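Local coordinates for NTF2 domain-containing protein (Chaetomium thermophilum, PDB 4X2H), which is of unknown function but has an NTF2 domain, forms a complex with a different protein and may act in nuclear transport, at residues D45-W59 against R171-Y183. Sequence-based numbering, arbitrary orientation.
Sequences DITINGRVVATPEEW and RKYLIASHKYRAY
Strand 45-48 runs parallel to strand 177-182, their axes 4.7 Å apart and 3° from alignment, and the ladder climbs from Asp-45 N bonded to Ala-176 O up to Asn-49 N bonded to Tyr-180 O. This is an edge of the mixed NTF2 sheet: the hairpin 45-53, closed by a type I' turn, adds two strands to the C-terminal strand; on that strand's other side, Ala-176 and Ser-177 form a classic beta bulge facing Ile-154 of strand 145-157. On the face carrying Ile-46, His-178, Ile-48 and Tyr-180, Trp-59 from helix 56-66 completes an aromatic cluster. His-178 presents its edge to the Trp-59 face, offset, with planes at 69° and His-178 CE1 3.7 Å from Trp-59 NE1. Trp-59 CH2 sits over the centre of the Tyr-180 ring, while Ile-48 CD1 lies over one Trp-59 face near its rim and reaches Tyr-180 CB at 3.6 Å. Outside the two segments, the His-178 ring is fixed by Asp-151 and Tyr-29, Trp-59 NE1 bonds Tyr-15, and Tyr-180 OH meets Tyr-87. On the other face, a water lies within hydrogen-bonding reach of Asp-45 OD1, Thr-47 OG1, His-178 O and Lys-179 NZ; on the other protein, Asp-45 has a basic partner and Lys-179 a polar one. Arg-181, bent at chi2 (-75°), turns back to lay one guanidinium face on the Asn-49–Gly-50 peptide, CZ 3.5 Å from Asn-49 C, and its NE pairs with an acidic side chain of that other chain. With an alanine here, the turn peptide would probably lose its cover and the acidic group of the other protein its mate. Beyond the last rung, Asn-49 OD1 stands in for a backbone carbonyl, taking Ala-182 N on a lone pair in its carbonyl plane at 2.9 Å.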
loop_
_atom_site.group_PDB
_atom_site.type_symbol
_atom_site.label_atom_id
_atom_site.label_comp_id
_atom_site.label_asym_id
_atom_site.label_seq_id
_atom_site.Cartn_x
_atom_site.Cartn_y
_atom_site.Cartn_z
ATOM N N ASP B 45 4.423 -9.278 9.870
ATOM C CA ASP B 45 3.195 -9.912 9.417
ATOM C C ASP B 45 3.231 -10.011 7.897
ATOM O O ASP B 45 3.128 -9.003 7.205
ATOM C CB ASP B 45 1.968 -9.130 9.878
ATOM C CG ASP B 45 0.679 -9.882 9.632
ATOM O OD1 ASP B 45 0.306 -10.049 8.450
ATOM O OD2 ASP B 45 0.040 -10.310 10.618
ATOM N N ILE B 46 3.377 -11.233 7.394
ATOM C CA ILE B 46 3.588 -11.475 5.968
ATOM C C ILE B 46 2.472 -12.340 5.390
ATOM O O ILE B 46 2.210 -13.439 5.878
ATOM C CB ILE B 46 4.940 -12.168 5.708
ATOM C CG1 ILE B 46 6.086 -11.356 6.323
ATOM C CG2 ILE B 46 5.175 -12.346 4.216
ATOM C CD1 ILE B 46 7.418 -12.079 6.323
ATOM N N THR B 47 1.826 -11.832 4.345
ATOM C CA THR B 47 0.802 -12.579 3.617
ATOM C C THR B 47 1.201 -12.621 2.153
ATOM O O THR B 47 1.387 -11.582 1.531
ATOM C CB THR B 47 -0.592 -11.941 3.764
ATOM O OG1 THR B 47 -0.829 -11.618 5.141
ATOM C CG2 THR B 47 -1.675 -12.895 3.275
ATOM N N ILE B 48 1.341 -13.828 1.610
ATOM C CA ILE B 48 1.766 -14.015 0.226
ATOM C C ILE B 48 0.649 -14.697 -0.553
ATOM O O ILE B 48 0.397 -15.888 -0.367
ATOM C CB ILE B 48 3.056 -14.861 0.135
ATOM C CG1 ILE B 48 4.178 -14.245 0.980
ATOM C CG2 ILE B 48 3.495 -15.023 -1.318
ATOM C CD1 ILE B 48 4.571 -12.825 0.584
ATOM N N ASN B 49 -0.013 -13.933 -1.421
ATOM C CA ASN B 49 -1.158 -14.426 -2.180
ATOM C C ASN B 49 -2.174 -15.081 -1.249
ATOM O O ASN B 49 -2.766 -16.103 -1.581
ATOM C CB ASN B 49 -0.710 -15.407 -3.266
ATOM C CG ASN B 49 -0.364 -14.723 -4.574
ATOM O OD1 ASN B 49 -0.638 -13.541 -4.765
ATOM N ND2 ASN B 49 0.221 -15.472 -5.492
ATOM N N GLY B 50 -2.350 -14.491 -0.070
ATOM C CA GLY B 50 -3.368 -14.937 0.864
ATOM C C GLY B 50 -2.905 -15.998 1.843
ATOM O O GLY B 50 -3.673 -16.423 2.707
ATOM N N ARG B 51 -1.655 -16.428 1.718
ATOM C CA ARG B 51 -1.076 -17.367 2.673
ATOM C C ARG B 51 -0.232 -16.619 3.700
ATOM O O ARG B 51 0.710 -15.917 3.337
ATOM C CB ARG B 51 -0.215 -18.405 1.957
ATOM C CG ARG B 51 0.321 -19.498 2.873
ATOM C CD ARG B 51 1.272 -20.411 2.126
ATOM N NE ARG B 51 2.586 -20.467 2.756
ATOM C CZ ARG B 51 3.669 -20.995 2.193
ATOM N NH1 ARG B 51 3.606 -21.517 0.974
ATOM N NH2 ARG B 51 4.819 -20.996 2.850
ATOM N N VAL B 52 -0.556 -16.769 4.978
ATOM C CA VAL B 52 0.255 -16.149 6.019
ATOM C C VAL B 52 1.556 -16.929 6.154
ATOM O O VAL B 52 1.545 -18.144 6.351
ATOM C CB VAL B 52 -0.486 -16.092 7.373
ATOM C CG1 VAL B 52 0.417 -15.524 8.460
ATOM C CG2 VAL B 52 -1.746 -15.242 7.243
ATOM N N VAL B 53 2.674 -16.220 6.034
ATOM C CA VAL B 53 3.999 -16.827 6.059
ATOM C C VAL B 53 4.690 -16.423 7.355
ATOM O O VAL B 53 4.756 -15.241 7.684
ATOM C CB VAL B 53 4.825 -16.396 4.826
ATOM C CG1 VAL B 53 6.256 -16.912 4.903
ATOM C CG2 VAL B 53 4.147 -16.891 3.550
ATOM N N ALA B 54 5.197 -17.410 8.086
ATOM C CA ALA B 54 5.630 -17.197 9.461
ATOM C C ALA B 54 6.859 -16.305 9.562
ATOM O O ALA B 54 6.969 -15.513 10.498
ATOM C CB ALA B 54 5.906 -18.533 10.135
ATOM N N THR B 55 7.780 -16.438 8.612
ATOM C CA THR B 55 9.046 -15.708 8.675
ATOM C C THR B 55 9.512 -15.199 7.311
ATOM O O THR B 55 9.152 -15.764 6.277
ATOM C CB THR B 55 10.169 -16.590 9.257
ATOM O OG1 THR B 55 10.386 -17.715 8.395
ATOM C CG2 THR B 55 9.810 -17.073 10.654
ATOM N N PRO B 56 10.331 -14.131 7.307
ATOM C CA PRO B 56 10.963 -13.619 6.086
ATOM C C PRO B 56 11.830 -14.670 5.407
ATOM O O PRO B 56 11.958 -14.676 4.180
ATOM C CB PRO B 56 11.828 -12.455 6.594
ATOM C CG PRO B 56 11.242 -12.064 7.878
ATOM C CD PRO B 56 10.661 -13.301 8.479
ATOM N N GLU B 57 12.430 -15.545 6.208
ATOM C CA GLU B 57 13.270 -16.617 5.681
ATOM C C GLU B 57 12.464 -17.571 4.806
ATOM O O GLU B 57 12.941 -18.024 3.764
ATOM C CB GLU B 57 13.932 -17.398 6.821
ATOM C CG GLU B 57 15.128 -16.689 7.460
ATOM C CD GLU B 57 14.735 -15.534 8.367
ATOM O OE1 GLU B 57 15.636 -14.749 8.737
ATOM O OE2 GLU B 57 13.541 -15.407 8.721
ATOM N N GLU B 58 11.241 -17.876 5.230
ATOM C CA GLU B 58 10.382 -18.761 4.454
ATOM C C GLU B 58 9.972 -18.088 3.148
ATOM O O GLU B 58 9.921 -18.729 2.096
ATOM C CB GLU B 58 9.142 -19.168 5.255
ATOM C CG GLU B 58 8.234 -20.132 4.502
ATOM C CD GLU B 58 7.064 -20.625 5.332
ATOM O OE1 GLU B 58 6.150 -21.246 4.748
ATOM O OE2 GLU B 58 7.056 -20.399 6.563
ATOM N N TRP B 59 9.686 -16.793 3.216
ATOM C CA TRP B 59 9.364 -16.011 2.027
ATOM C C TRP B 59 10.519 -16.051 1.027
ATOM O O TRP B 59 10.295 -16.210 -0.169
ATOM C CB TRP B 59 9.018 -14.576 2.436
ATOM C CG TRP B 59 8.904 -13.562 1.324
ATOM C CD1 TRP B 59 9.445 -12.307 1.316
ATOM C CD2 TRP B 59 8.198 -13.699 0.081
ATOM N NE1 TRP B 59 9.125 -11.658 0.152
ATOM C CE2 TRP B 59 8.358 -12.489 -0.624
ATOM C CE3 TRP B 59 7.446 -14.724 -0.502
ATOM C CZ2 TRP B 59 7.804 -12.279 -1.882
ATOM C CZ3 TRP B 59 6.900 -14.515 -1.757
ATOM C CH2 TRP B 59 7.074 -13.300 -2.428
ATOM N N ARG B 171 19.658 -1.043 5.975
ATOM C CA ARG B 171 18.313 -0.598 5.659
ATOM C C ARG B 171 17.855 0.472 6.645
ATOM O O ARG B 171 17.817 0.224 7.842
ATOM C CB ARG B 171 17.369 -1.802 5.685
ATOM C CG ARG B 171 17.508 -2.731 4.476
ATOM C CD ARG B 171 17.235 -1.977 3.191
ATOM N NE ARG B 171 16.181 -0.995 3.405
ATOM C CZ ARG B 171 16.005 0.102 2.677
ATOM N NH1 ARG B 171 15.012 0.929 2.980
ATOM N NH2 ARG B 171 16.815 0.381 1.659
ATOM N N LYS B 172 17.521 1.660 6.143
ATOM C CA LYS B 172 17.100 2.767 7.005
ATOM C C LYS B 172 15.706 2.549 7.581
ATOM O O LYS B 172 15.405 3.014 8.690
ATOM C CB LYS B 172 17.126 4.085 6.235
ATOM C CG LYS B 172 18.511 4.690 6.061
ATOM C CD LYS B 172 18.418 6.002 5.293
ATOM C CE LYS B 172 19.536 6.963 5.651
ATOM N NZ LYS B 172 20.854 6.524 5.127
ATOM N N TYR B 173 14.863 1.864 6.812
ATOM C CA TYR B 173 13.514 1.504 7.243
ATOM C C TYR B 173 13.246 0.033 6.960
ATOM O O TYR B 173 13.649 -0.492 5.914
ATOM C CB TYR B 173 12.480 2.402 6.553
ATOM C CG TYR B 173 12.670 3.846 6.942
ATOM C CD1 TYR B 173 13.571 4.655 6.261
ATOM C CD2 TYR B 173 11.990 4.389 8.024
ATOM C CE1 TYR B 173 13.772 5.973 6.633
ATOM C CE2 TYR B 173 12.180 5.704 8.406
ATOM C CZ TYR B 173 13.076 6.489 7.711
ATOM O OH TYR B 173 13.273 7.797 8.092
ATOM N N LEU B 174 12.574 -0.625 7.901
ATOM C CA LEU B 174 12.376 -2.070 7.854
ATOM C C LEU B 174 10.911 -2.439 7.665
ATOM O O LEU B 174 10.024 -1.663 7.991
ATOM C CB LEU B 174 12.902 -2.708 9.138
ATOM C CG LEU B 174 14.385 -2.470 9.411
ATOM C CD1 LEU B 174 14.727 -2.849 10.842
ATOM C CD2 LEU B 174 15.241 -3.245 8.427
ATOM N N ILE B 175 10.666 -3.637 7.148
ATOM C CA ILE B 175 9.310 -4.101 6.901
ATOM C C ILE B 175 8.696 -4.708 8.155
ATOM O O ILE B 175 9.183 -5.717 8.675
ATOM C CB ILE B 175 9.260 -5.154 5.789
ATOM C CG1 ILE B 175 9.925 -4.632 4.515
ATOM C CG2 ILE B 175 7.818 -5.562 5.506
ATOM C CD1 ILE B 175 10.301 -5.729 3.562
ATOM N N ALA B 176 7.614 -4.096 8.613
ATOM C CA ALA B 176 6.846 -4.598 9.753
ATOM C C ALA B 176 5.659 -5.431 9.287
ATOM O O ALA B 176 5.253 -6.378 9.960
ATOM C CB ALA B 176 6.369 -3.449 10.609
ATOM N N SER B 177 5.095 -5.047 8.146
ATOM C CA SER B 177 4.009 -5.793 7.506
ATOM C C SER B 177 4.231 -5.816 6.007
ATOM O O SER B 177 4.792 -4.875 5.441
ATOM C CB SER B 177 2.638 -5.179 7.810
ATOM O OG SER B 177 2.291 -5.304 9.174
ATOM N N HIS B 178 3.766 -6.885 5.371
ATOM C CA HIS B 178 3.944 -7.078 3.946
ATOM C C HIS B 178 2.817 -7.945 3.422
ATOM O O HIS B 178 2.589 -9.033 3.943
ATOM C CB HIS B 178 5.298 -7.729 3.660
ATOM C CG HIS B 178 5.518 -8.086 2.223
ATOM N ND1 HIS B 178 6.430 -9.039 1.831
ATOM C CD2 HIS B 178 4.953 -7.616 1.086
ATOM C CE1 HIS B 178 6.418 -9.144 0.513
ATOM N NE2 HIS B 178 5.529 -8.293 0.037
ATOM N N LYS B 179 2.100 -7.445 2.420
ATOM C CA LYS B 179 1.136 -8.252 1.685
ATOM C C LYS B 179 1.489 -8.253 0.211
ATOM O O LYS B 179 1.646 -7.199 -0.406
ATOM C CB LYS B 179 -0.291 -7.741 1.857
ATOM C CG LYS B 179 -0.745 -7.605 3.287
ATOM C CD LYS B 179 -2.155 -7.048 3.331
ATOM C CE LYS B 179 -2.686 -6.963 4.747
ATOM N NZ LYS B 179 -2.648 -8.285 5.428
ATOM N N TYR B 180 1.589 -9.454 -0.340
ATOM C CA TYR B 180 1.908 -9.649 -1.744
ATOM C C TYR B 180 0.721 -10.256 -2.461
ATOM O O TYR B 180 0.100 -11.193 -1.958
ATOM C CB TYR B 180 3.132 -10.549 -1.878
ATOM C CG TYR B 180 3.477 -10.967 -3.286
ATOM C CD1 TYR B 180 2.892 -12.088 -3.858
ATOM C CD2 TYR B 180 4.410 -10.263 -4.028
ATOM C CE1 TYR B 180 3.222 -12.487 -5.136
ATOM C CE2 TYR B 180 4.748 -10.654 -5.308
ATOM C CZ TYR B 180 4.152 -11.762 -5.857
ATOM O OH TYR B 180 4.495 -12.146 -7.132
ATOM N N ARG B 181 0.410 -9.705 -3.630
ATOM C CA ARG B 181 -0.604 -10.263 -4.512
ATOM C C ARG B 181 -0.109 -10.244 -5.944
ATOM O O ARG B 181 0.422 -9.241 -6.415
ATOM C CB ARG B 181 -1.917 -9.487 -4.409
ATOM C CG ARG B 181 -2.781 -9.887 -3.228
ATOM C CD ARG B 181 -3.452 -11.239 -3.484
ATOM N NE ARG B 181 -4.198 -11.715 -2.325
ATOM C CZ ARG B 181 -4.731 -12.928 -2.231
ATOM N NH1 ARG B 181 -4.599 -13.794 -3.230
ATOM N NH2 ARG B 181 -5.399 -13.276 -1.141
ATOM N N ALA B 182 -0.283 -11.369 -6.626
ATOM C CA ALA B 182 0.029 -11.466 -8.036
ATOM C C ALA B 182 -1.038 -12.319 -8.700
ATOM O O ALA B 182 -1.516 -13.289 -8.112
ATOM C CB ALA B 182 1.415 -12.052 -8.244
ATOM N N TYR B 183 -1.428 -11.943 -9.912
ATOM C CA TYR B 183 -2.485 -12.655 -10.622
ATOM C C TYR B 183 -2.427 -12.345 -12.108
ATOM O O TYR B 183 -1.726 -11.420 -12.521
ATOM C CB TYR B 183 -3.854 -12.282 -10.053
ATOM C CG TYR B 183 -4.024 -10.797 -9.828
ATOM C CD1 TYR B 183 -4.406 -9.956 -10.862
ATOM C CD2 TYR B 183 -3.787 -10.232 -8.580
ATOM C CE1 TYR B 183 -4.555 -8.597 -10.659
ATOM C CE2 TYR B 183 -3.936 -8.880 -8.368
ATOM C CZ TYR B 183 -4.320 -8.065 -9.409
ATOM O OH TYR B 183 -4.465 -6.714 -9.196
ATOM O OXT TYR B 183 -3.075 -13.014 -12.922
HETATM O O HOH W 1 0.363 -9.273 6.012
HETATM O O HOH W 2 -1.599 -11.613 0.297
#